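Local atomic coordinates of galectin (Xenopus laevis, PDB entry 3WUC), a protein that binds beta-galactosides, seen here with lactose in its carbohydrate site, and may also bind laminin. Residues C48-R53 with N61-N66. Numbering follows the deposited sequence.
Sequences CHCNPR and NTIVLN. With GAL (beta-D-galactopyranose), chain D; GLC (alpha-D-glucopyranose), chain C.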
loop_
_atom_site.group_PDB
_atom_site.type_symbol
_atom_site.label_atom_id
_atom_site.label_comp_id
_atom_site.label_asym_id
_atom_site.label_seq_id
_atom_site.Cartn_x
_atom_site.Cartn_y
_atom_site.Cartn_z
ATOM N N CYS B 48 -24.027 0.676 -5.772
ATOM C CA CYS B 48 -23.434 1.964 -6.052
ATOM C C CYS B 48 -22.675 1.937 -7.353
ATOM O O CYS B 48 -21.679 1.236 -7.476
ATOM C CB CYS B 48 -22.534 2.365 -4.879
ATOM S SG CYS B 48 -21.862 4.068 -5.098
ATOM N N HIS B 49 -23.163 2.674 -8.339
ATOM C CA HIS B 49 -22.463 2.979 -9.581
ATOM C C HIS B 49 -21.948 4.393 -9.461
ATOM O O HIS B 49 -22.754 5.277 -9.294
ATOM C CB HIS B 49 -23.472 2.890 -10.733
ATOM C CG HIS B 49 -23.059 3.490 -12.053
ATOM N ND1 HIS B 49 -22.123 2.951 -12.909
ATOM C CD2 HIS B 49 -23.568 4.547 -12.745
ATOM C CE1 HIS B 49 -22.059 3.634 -14.025
ATOM N NE2 HIS B 49 -22.941 4.602 -13.957
ATOM N N CYS B 50 -20.624 4.582 -9.397
ATOM C CA CYS B 50 -19.985 5.904 -9.178
ATOM C C CYS B 50 -19.331 6.246 -10.488
ATOM O O CYS B 50 -18.366 5.645 -10.898
ATOM C CB CYS B 50 -18.958 5.758 -8.068
ATOM S SG CYS B 50 -18.064 7.281 -7.769
ATOM N N ASN B 51 -19.907 7.256 -11.165
ATOM C CA ASN B 51 -19.619 7.538 -12.502
ATOM C C ASN B 51 -19.193 9.015 -12.761
ATOM O O ASN B 51 -19.974 9.844 -13.219
ATOM C CB ASN B 51 -20.814 7.162 -13.378
ATOM C CG ASN B 51 -20.566 7.237 -14.902
ATOM O OD1 ASN B 51 -21.577 7.555 -15.631
ATOM N ND2 ASN B 51 -19.352 7.015 -15.416
ATOM N N PRO B 52 -17.949 9.352 -12.448
ATOM C CA PRO B 52 -17.538 10.689 -12.837
ATOM C C PRO B 52 -17.519 10.872 -14.351
ATOM O O PRO B 52 -17.006 10.074 -15.091
ATOM C CB PRO B 52 -16.134 10.799 -12.217
ATOM C CG PRO B 52 -16.041 9.746 -11.118
ATOM C CD PRO B 52 -16.895 8.630 -11.741
ATOM N N ARG B 53 -18.192 11.963 -14.815
ATOM C CA ARG B 53 -18.354 12.297 -16.217
ATOM C C ARG B 53 -17.631 13.591 -16.539
ATOM O O ARG B 53 -17.994 14.655 -16.002
ATOM C CB ARG B 53 -19.794 12.522 -16.555
ATOM C CG ARG B 53 -20.560 11.166 -16.410
ATOM C CD ARG B 53 -22.088 11.323 -16.386
ATOM N NE ARG B 53 -22.736 9.998 -16.377
ATOM C CZ ARG B 53 -24.003 9.758 -16.774
ATOM N NH1 ARG B 53 -24.812 10.784 -17.145
ATOM N NH2 ARG B 53 -24.451 8.539 -16.752
ATOM N N ASN B 61 -18.116 17.559 -16.186
ATOM C CA ASN B 61 -17.387 17.595 -14.907
ATOM C C ASN B 61 -18.261 17.390 -13.685
ATOM O O ASN B 61 -18.263 18.142 -12.700
ATOM C CB ASN B 61 -16.527 18.867 -14.784
ATOM C CG ASN B 61 -15.541 19.012 -15.901
ATOM O OD1 ASN B 61 -15.286 20.159 -16.374
ATOM N ND2 ASN B 61 -15.029 17.957 -16.381
ATOM N N THR B 62 -19.063 16.292 -13.770
ATOM C CA THR B 62 -20.074 15.984 -12.779
ATOM C C THR B 62 -19.994 14.489 -12.441
ATOM O O THR B 62 -19.793 13.706 -13.384
ATOM C CB THR B 62 -21.481 16.280 -13.343
ATOM O OG1 THR B 62 -21.572 17.694 -13.585
ATOM C CG2 THR B 62 -22.527 15.979 -12.378
ATOM N N ILE B 63 -20.130 14.199 -11.139
ATOM C CA ILE B 63 -20.263 12.816 -10.682
ATOM C C ILE B 63 -21.721 12.430 -10.712
ATOM O O ILE B 63 -22.582 13.038 -10.045
ATOM C CB ILE B 63 -19.654 12.589 -9.298
ATOM C CG1 ILE B 63 -18.227 13.076 -9.260
ATOM C CG2 ILE B 63 -19.688 11.123 -8.964
ATOM C CD1 ILE B 63 -17.569 13.005 -7.902
ATOM N N VAL B 64 -22.033 11.307 -11.428
ATOM C CA VAL B 64 -23.306 10.656 -11.378
ATOM C C VAL B 64 -23.206 9.408 -10.523
ATOM O O VAL B 64 -22.290 8.572 -10.813
ATOM C CB VAL B 64 -23.807 10.326 -12.803
ATOM C CG1 VAL B 64 -24.982 9.382 -12.770
ATOM C CG2 VAL B 64 -24.215 11.601 -13.537
ATOM N N LEU B 65 -24.043 9.301 -9.510
ATOM C CA LEU B 65 -24.204 8.062 -8.744
ATOM C C LEU B 65 -25.591 7.465 -9.029
ATOM O O LEU B 65 -26.601 8.163 -9.154
ATOM C CB LEU B 65 -24.034 8.257 -7.255
ATOM C CG LEU B 65 -22.765 8.895 -6.701
ATOM C CD1 LEU B 65 -22.991 8.962 -5.232
ATOM C CD2 LEU B 65 -21.429 8.205 -7.052
ATOM N N ASN B 66 -25.645 6.129 -9.117
ATOM C CA ASN B 66 -26.966 5.513 -9.242
ATOM C C ASN B 66 -26.867 4.113 -8.686
ATOM O O ASN B 66 -25.795 3.674 -8.299
ATOM C CB ASN B 66 -27.410 5.490 -10.734
ATOM C CG ASN B 66 -28.916 5.521 -10.891
ATOM O OD1 ASN B 66 -29.682 5.275 -9.954
ATOM N ND2 ASN B 66 -29.324 5.777 -12.158
HETATM C C1 GAL D . -26.828 6.088 -18.349
HETATM C C2 GAL D . -25.526 5.531 -18.862
HETATM C C3 GAL D . -25.078 4.359 -18.017
HETATM C C4 GAL D . -25.080 4.769 -16.549
HETATM C C5 GAL D . -26.469 5.350 -16.199
HETATM C C6 GAL D . -26.492 5.802 -14.754
HETATM O O2 GAL D . -25.792 5.037 -20.199
HETATM O O3 GAL D . -23.874 3.820 -18.488
HETATM O O4 GAL D . -23.989 5.687 -16.281
HETATM O O5 GAL D . -26.695 6.487 -17.016
HETATM O O6 GAL D . -27.717 6.421 -14.397
HETATM C C1 GLC C . -30.186 9.987 -19.702
HETATM C C2 GLC C . -29.191 10.349 -18.589
HETATM C C3 GLC C . -27.968 9.440 -18.769
HETATM C C4 GLC C . -28.271 7.939 -18.856
HETATM C C5 GLC C . -29.351 7.695 -19.922
HETATM C C6 GLC C . -29.838 6.242 -19.867
HETATM O O1 GLC C . -29.533 10.367 -20.886
HETATM O O2 GLC C . -28.796 11.698 -18.719
HETATM O O3 GLC C . -27.160 9.652 -17.588
HETATM O O4 GLC C . -27.052 7.227 -19.173
HETATM O O5 GLC C . -30.468 8.597 -19.713
HETATM O O6 GLC C . -30.341 5.649 -18.629
#
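R53 lays its guanidinium over V64. V64 CG2 sits under one face of that plane, toward its rim, and is 3.6 Å from R53 CD. Extended from CG to NE, R53 carries its charged end obliquely back over V64 to the sugars. R53 NH1 donates to GLC O3 at 2.6 Å. R53 NH2 reaches GAL O4 at 2.9 Å and bonds weakly to GLC O3 and GAL O5. GAL O4 is also hydrogen-bonded to H49 NE2 at 2.8 Å. N66 ND2 donates to GAL O6, at 2.8 Å and nearly straight (168°).

N51 orients the arginine: its OD1 lies in the guanidinium plane and takes both R53 NE and NH2, side-on. R53 NE, 2.8 Å from N51 OD1, stands 46° out of the N51 amide plane; NH2 lies nearly along the C=O axis. This is the carbohydrate site of the galectin beta-sandwich, on the hairpin of strands 45-53 and 62-69; H49, N51, R53, V64 and N66 share its face. The antiparallel ladder runs through H49-N66, N51-V64 and R53-T62, with two backbone bonds each. It ends in a G1 bulge, where N61 and T62 both face R53. On the opposite face, one L65 conformer packs CD2 on C50 SG.

Further out, hydrogen bonds join D38 to H49 ND1, R34 to N51 OD1, and the F35 and D74 carbonyls to N51 ND2 and N66 ND2. D59 forms a salt bridge with R53 NH1.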